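Local coordinates for protein formate-dependent phosphoribosylglycinamide formyltransferase (Mycobacterium tuberculosis H37Rv, PDB 6KHR) that belongs to the ATP-grasp family, a group of proteins built round a characteristic nucleotide-binding fold, and forms an assembly of two subunits, at residues A[315-318]-A[319-322]; A[399-402]-A[403-407]. All blocks are in the same frame, centred on the assembly; numbering follows the deposited sequence.

Overall arrangement
Both contacts are local, each made within one continuous stretch, round a short helix in the first and along a helix in the second. Interaction 1 comes first along the chain, at helix 317-320 and the residues that flank it. Interaction 2 follows in the first turns of helix 399-413, the last helix of the model. Their centres lie about 14 Å apart and their nearest atoms about 7 Å, so they do not touch. Residues 315-322 pack on strands 238-252 and 256-261 of the large antiparallel sheet; residues 399-407 reach its strands 346-351 and 256-261. Interaction 1 thus joins this sheet to the second subunit, while interaction 2 fastens the last helix to it.

Interaction 1. Residues A[315-318]-A[319-322]; sequences WVTV and RSQR
Thr317 and Gln321 run side by side and point the same way, one turn apart at the end of helix 317-320. CG2 of Thr317 lies 3.5 Å from NE2 of Gln321 and also touches its CD. With chi1 at 58°, OG1 of Thr317 stands between the backbone N and the carbonyl carbon, where it bonds to Ala314 O and Val325 N. The methyl meets the amide nitrogen side of Gln321. NE2 has a weak hydrogen bond to Leu323 O, and OE1 accepts from Gln261 NE2. Gln321 N gives a fairly straight bond to Thr317 O (3.2 Å, 165°), and Gln321 is the first residue to leave helical geometry.

Val316 O gathers two backbone donors. Ser320 N comes in the carbonyl plane at 3.0 Å, while Arg319 N sits above that plane at 3.1 Å. Ser320 OG is also 2.7 Å from Val316 O, but OE1 of Gln261 is a second acceptor within reach, so the proton's place is not settled.

In Arg319, chi1 of -73° sets CG beside the backbone N, close to the Val318 carbonyl carbon. A bend at chi2 keeps CD 3.9 Å from Val318 O. NH2 forms salt bridges with Asp381 and with Glu327 of the second subunit. The chemistry is divided: methyl and amide packing faces the sheet, the carbonyls of Val316 and Thr317 accept the last N-H groups of the helix and of Gln321, and the arginine charge is matched by acids from both subunits.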
loop_
_atom_site.group_PDB
_atom_site.type_symbol
_atom_site.label_atom_id
_atom_site.label_comp_id
_atom_site.label_asym_id
_atom_site.label_seq_id
_atom_site.Cartn_x
_atom_site.Cartn_y
_atom_site.Cartn_z
ATOM N N TRP A 315 9.765 -5.924 -0.251
ATOM C CA TRP A 315 8.394 -6.042 -0.752
ATOM C C TRP A 315 7.466 -6.773 0.210
ATOM O O TRP A 315 6.260 -6.509 0.222
ATOM C CB TRP A 315 8.372 -6.776 -2.096
ATOM C CG TRP A 315 8.554 -5.875 -3.249
ATOM C CD1 TRP A 315 9.665 -5.755 -4.023
ATOM C CD2 TRP A 315 7.595 -4.939 -3.765
ATOM N NE1 TRP A 315 9.457 -4.812 -4.991
ATOM C CE2 TRP A 315 8.200 -4.290 -4.854
ATOM C CE3 TRP A 315 6.282 -4.606 -3.420
ATOM C CZ2 TRP A 315 7.543 -3.320 -5.595
ATOM C CZ3 TRP A 315 5.624 -3.651 -4.167
ATOM C CH2 TRP A 315 6.257 -3.019 -5.246
ATOM N N VAL A 316 7.995 -7.705 1.007
ATOM C CA VAL A 316 7.142 -8.411 1.965
ATOM C C VAL A 316 6.443 -7.432 2.897
ATOM O O VAL A 316 5.317 -7.694 3.341
ATOM C CB VAL A 316 7.965 -9.457 2.760
ATOM C CG1 VAL A 316 9.083 -8.791 3.555
ATOM C CG2 VAL A 316 7.090 -10.234 3.698
ATOM N N THR A 317 7.072 -6.279 3.179
ATOM C CA THR A 317 6.528 -5.344 4.163
ATOM C C THR A 317 5.182 -4.776 3.730
ATOM O O THR A 317 4.376 -4.423 4.603
ATOM C CB THR A 317 7.521 -4.202 4.473
ATOM O OG1 THR A 317 7.860 -3.483 3.279
ATOM C CG2 THR A 317 8.801 -4.745 5.134
ATOM N N VAL A 318 4.897 -4.757 2.416
ATOM C CA VAL A 318 3.622 -4.227 1.924
ATOM C C VAL A 318 2.455 -4.889 2.642
ATOM O O VAL A 318 1.413 -4.259 2.860
ATOM C CB VAL A 318 3.526 -4.386 0.384
ATOM C CG1 VAL A 318 2.126 -4.128 -0.105
ATOM C CG2 VAL A 318 4.496 -3.440 -0.320
ATOM N N ARG A 319 2.625 -6.146 3.074
ATOM C CA ARG A 319 1.584 -6.851 3.811
ATOM C C ARG A 319 1.971 -7.283 5.217
ATOM O O ARG A 319 1.072 -7.589 6.005
ATOM C CB ARG A 319 1.121 -8.106 3.047
ATOM C CG ARG A 319 0.278 -7.829 1.824
ATOM C CD ARG A 319 -1.026 -7.180 2.246
ATOM N NE ARG A 319 -1.762 -6.665 1.104
ATOM C CZ ARG A 319 -2.686 -5.716 1.190
ATOM N NH1 ARG A 319 -2.979 -5.188 2.372
ATOM N NH2 ARG A 319 -3.317 -5.294 0.099
ATOM N N SER A 320 3.259 -7.334 5.563
ATOM C CA SER A 320 3.615 -7.869 6.879
ATOM C C SER A 320 3.796 -6.805 7.952
ATOM O O SER A 320 3.782 -7.143 9.143
ATOM C CB SER A 320 4.890 -8.701 6.793
ATOM O OG SER A 320 5.859 -8.034 6.011
ATOM N N GLN A 321 3.952 -5.542 7.580
ATOM C CA GLN A 321 4.113 -4.467 8.549
ATOM C C GLN A 321 2.929 -3.523 8.484
ATOM O O GLN A 321 2.343 -3.337 7.422
ATOM C CB GLN A 321 5.390 -3.646 8.299
ATOM C CG GLN A 321 6.655 -4.453 8.183
ATOM C CD GLN A 321 7.890 -3.629 8.425
ATOM O OE1 GLN A 321 8.737 -4.013 9.218
ATOM N NE2 GLN A 321 8.002 -2.488 7.741
ATOM N N ARG A 322 2.600 -2.913 9.631
ATOM C CA ARG A 322 1.660 -1.796 9.647
ATOM C C ARG A 322 2.009 -0.758 8.578
ATOM O O ARG A 322 1.157 -0.360 7.781
ATOM C CB ARG A 322 1.634 -1.157 11.039
ATOM C CG ARG A 322 0.424 -0.288 11.307
ATOM C CD ARG A 322 0.518 0.424 12.667
ATOM N NE ARG A 322 1.404 1.589 12.595
ATOM C CZ ARG A 322 1.032 2.844 12.324
ATOM N NH1 ARG A 322 -0.222 3.163 12.081
ATOM N NH2 ARG A 322 1.941 3.802 12.302
#

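Interaction 2. Residues A[399-402]-A[403-407]; sequences VAIA and RERAR
Ile401 and Arg405 lie alongside each other at the start of the alpha-helix 399-413, an i to i+4 pair pointing the same way. Arg405 can be followed outward. Its CB sits 3.6 Å from Ile401 O. CG comes closer to that oxygen, at 3.2 Å, and begins to meet CG2 of Ile401. CD passes both the oxygen and the methyl. NE then lies 3.3 Å from Ile401 CG2, with CZ a little farther and NH2 at 4.0 Å from the same methyl. The chain is extended from CG to NE (chi2 167°, chi3 157°), and this carries the guanidinium past the isoleucine. Ile401 CG2 sits 3.3 Å above one face of the guanidinium, offset toward its rim. At the tip, NH1 bonds to the carbonyl of Thr395 and forms a salt bridge with Glu379. These partners fix the charged end.

Arg403 leaves the helix on another side. Its CG packs against Val399 O, and CD meets Val399 CG1 at 3.9 Å, the two side chains crossing at a slant. The chain bends at chi3. NE forms a salt bridge with Glu258, and the guanidinium makes a cation-pi contact with Trp260, which links the helix to strand 256-261 of the large sheet.

Four regular backbone bonds run beneath these side chains. Ala402 and Ala406 are buried, and Ala406 packs on Ala347 of strand 346-351. Arg403 N reaches Val399 O at 2.7 Å, and Arg405 N is held by Ile401 O at 2.9 Å with an N-H...O angle of 169°.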
loop_
_atom_site.group_PDB
_atom_site.type_symbol
_atom_site.label_atom_id
_atom_site.label_comp_id
_atom_site.label_asym_id
_atom_site.label_seq_id
_atom_site.Cartn_x
_atom_site.Cartn_y
_atom_site.Cartn_z
ATOM N N VAL A 399 5.649 -18.071 9.620
ATOM C CA VAL A 399 6.450 -17.793 8.432
ATOM C C VAL A 399 6.414 -18.982 7.492
ATOM O O VAL A 399 6.337 -18.822 6.268
ATOM C CB VAL A 399 7.895 -17.422 8.828
ATOM C CG1 VAL A 399 8.774 -17.333 7.601
ATOM C CG2 VAL A 399 7.899 -16.111 9.564
ATOM N N ALA A 400 6.429 -20.188 8.057
ATOM C CA ALA A 400 6.478 -21.392 7.241
ATOM C C ALA A 400 5.236 -21.510 6.367
ATOM O O ALA A 400 5.338 -21.802 5.167
ATOM C CB ALA A 400 6.630 -22.616 8.141
ATOM N N ILE A 401 4.051 -21.272 6.946
ATOM C CA ILE A 401 2.846 -21.248 6.130
ATOM C C ILE A 401 2.904 -20.081 5.154
ATOM O O ILE A 401 2.535 -20.212 3.980
ATOM C CB ILE A 401 1.590 -21.190 7.020
ATOM C CG1 ILE A 401 1.504 -22.412 7.923
ATOM C CG2 ILE A 401 0.319 -21.076 6.175
ATOM C CD1 ILE A 401 0.743 -22.123 9.193
ATOM N N ALA A 402 3.412 -18.935 5.606
ATOM C CA ALA A 402 3.435 -17.775 4.731
ATOM C C ALA A 402 4.336 -18.009 3.517
ATOM O O ALA A 402 4.004 -17.580 2.403
ATOM C CB ALA A 402 3.842 -16.552 5.539
ATOM N N ARG A 403 5.435 -18.742 3.690
ATOM C CA ARG A 403 6.274 -19.050 2.533
ATOM C C ARG A 403 5.613 -20.071 1.616
ATOM O O ARG A 403 5.700 -19.951 0.386
ATOM C CB ARG A 403 7.649 -19.540 2.981
ATOM C CG ARG A 403 8.466 -18.456 3.627
ATOM C CD ARG A 403 9.753 -18.976 4.160
ATOM N NE ARG A 403 10.608 -19.448 3.077
ATOM C CZ ARG A 403 11.804 -19.998 3.260
ATOM N NH1 ARG A 403 12.291 -20.148 4.484
ATOM N NH2 ARG A 403 12.509 -20.403 2.222
ATOM N N GLU A 404 4.926 -21.068 2.187
ATOM C CA GLU A 404 4.280 -22.070 1.346
ATOM C C GLU A 404 3.145 -21.454 0.523
ATOM O O GLU A 404 2.992 -21.764 -0.663
ATOM C CB GLU A 404 3.776 -23.222 2.204
ATOM C CG GLU A 404 3.500 -24.501 1.415
ATOM C CD GLU A 404 2.020 -24.736 1.155
ATOM O OE1 GLU A 404 1.665 -25.858 0.719
ATOM O OE2 GLU A 404 1.208 -23.809 1.388
ATOM N N ARG A 405 2.364 -20.557 1.126
ATOM C CA ARG A 405 1.305 -19.873 0.387
ATOM C C ARG A 405 1.870 -19.001 -0.720
ATOM O O ARG A 405 1.290 -18.927 -1.816
ATOM C CB ARG A 405 0.478 -19.016 1.332
ATOM C CG ARG A 405 -0.181 -19.759 2.402
ATOM C CD ARG A 405 -0.716 -18.831 3.469
ATOM N NE ARG A 405 -1.789 -19.525 4.163
ATOM C CZ ARG A 405 -2.501 -19.021 5.158
ATOM N NH1 ARG A 405 -2.264 -17.793 5.578
ATOM N NH2 ARG A 405 -3.462 -19.745 5.714
ATOM N N ALA A 406 2.974 -18.295 -0.441
ATOM C CA ALA A 406 3.545 -17.407 -1.448
ATOM C C ALA A 406 4.105 -18.204 -2.608
ATOM O O ALA A 406 3.971 -17.799 -3.767
ATOM C CB ALA A 406 4.616 -16.506 -0.837
ATOM N N ARG A 407 4.706 -19.359 -2.327
ATOM C CA ARG A 407 5.181 -20.180 -3.429
ATOM C C ARG A 407 3.994 -20.689 -4.248
ATOM O O ARG A 407 4.080 -20.776 -5.479
ATOM C CB ARG A 407 6.060 -21.294 -2.874
ATOM C CG ARG A 407 6.411 -22.403 -3.812
ATOM C CD ARG A 407 6.304 -23.732 -3.083
ATOM N NE ARG A 407 7.582 -24.162 -2.528
ATOM C CZ ARG A 407 8.400 -25.023 -3.130
ATOM N NH1 ARG A 407 8.066 -25.552 -4.301
ATOM N NH2 ARG A 407 9.551 -25.360 -2.559
#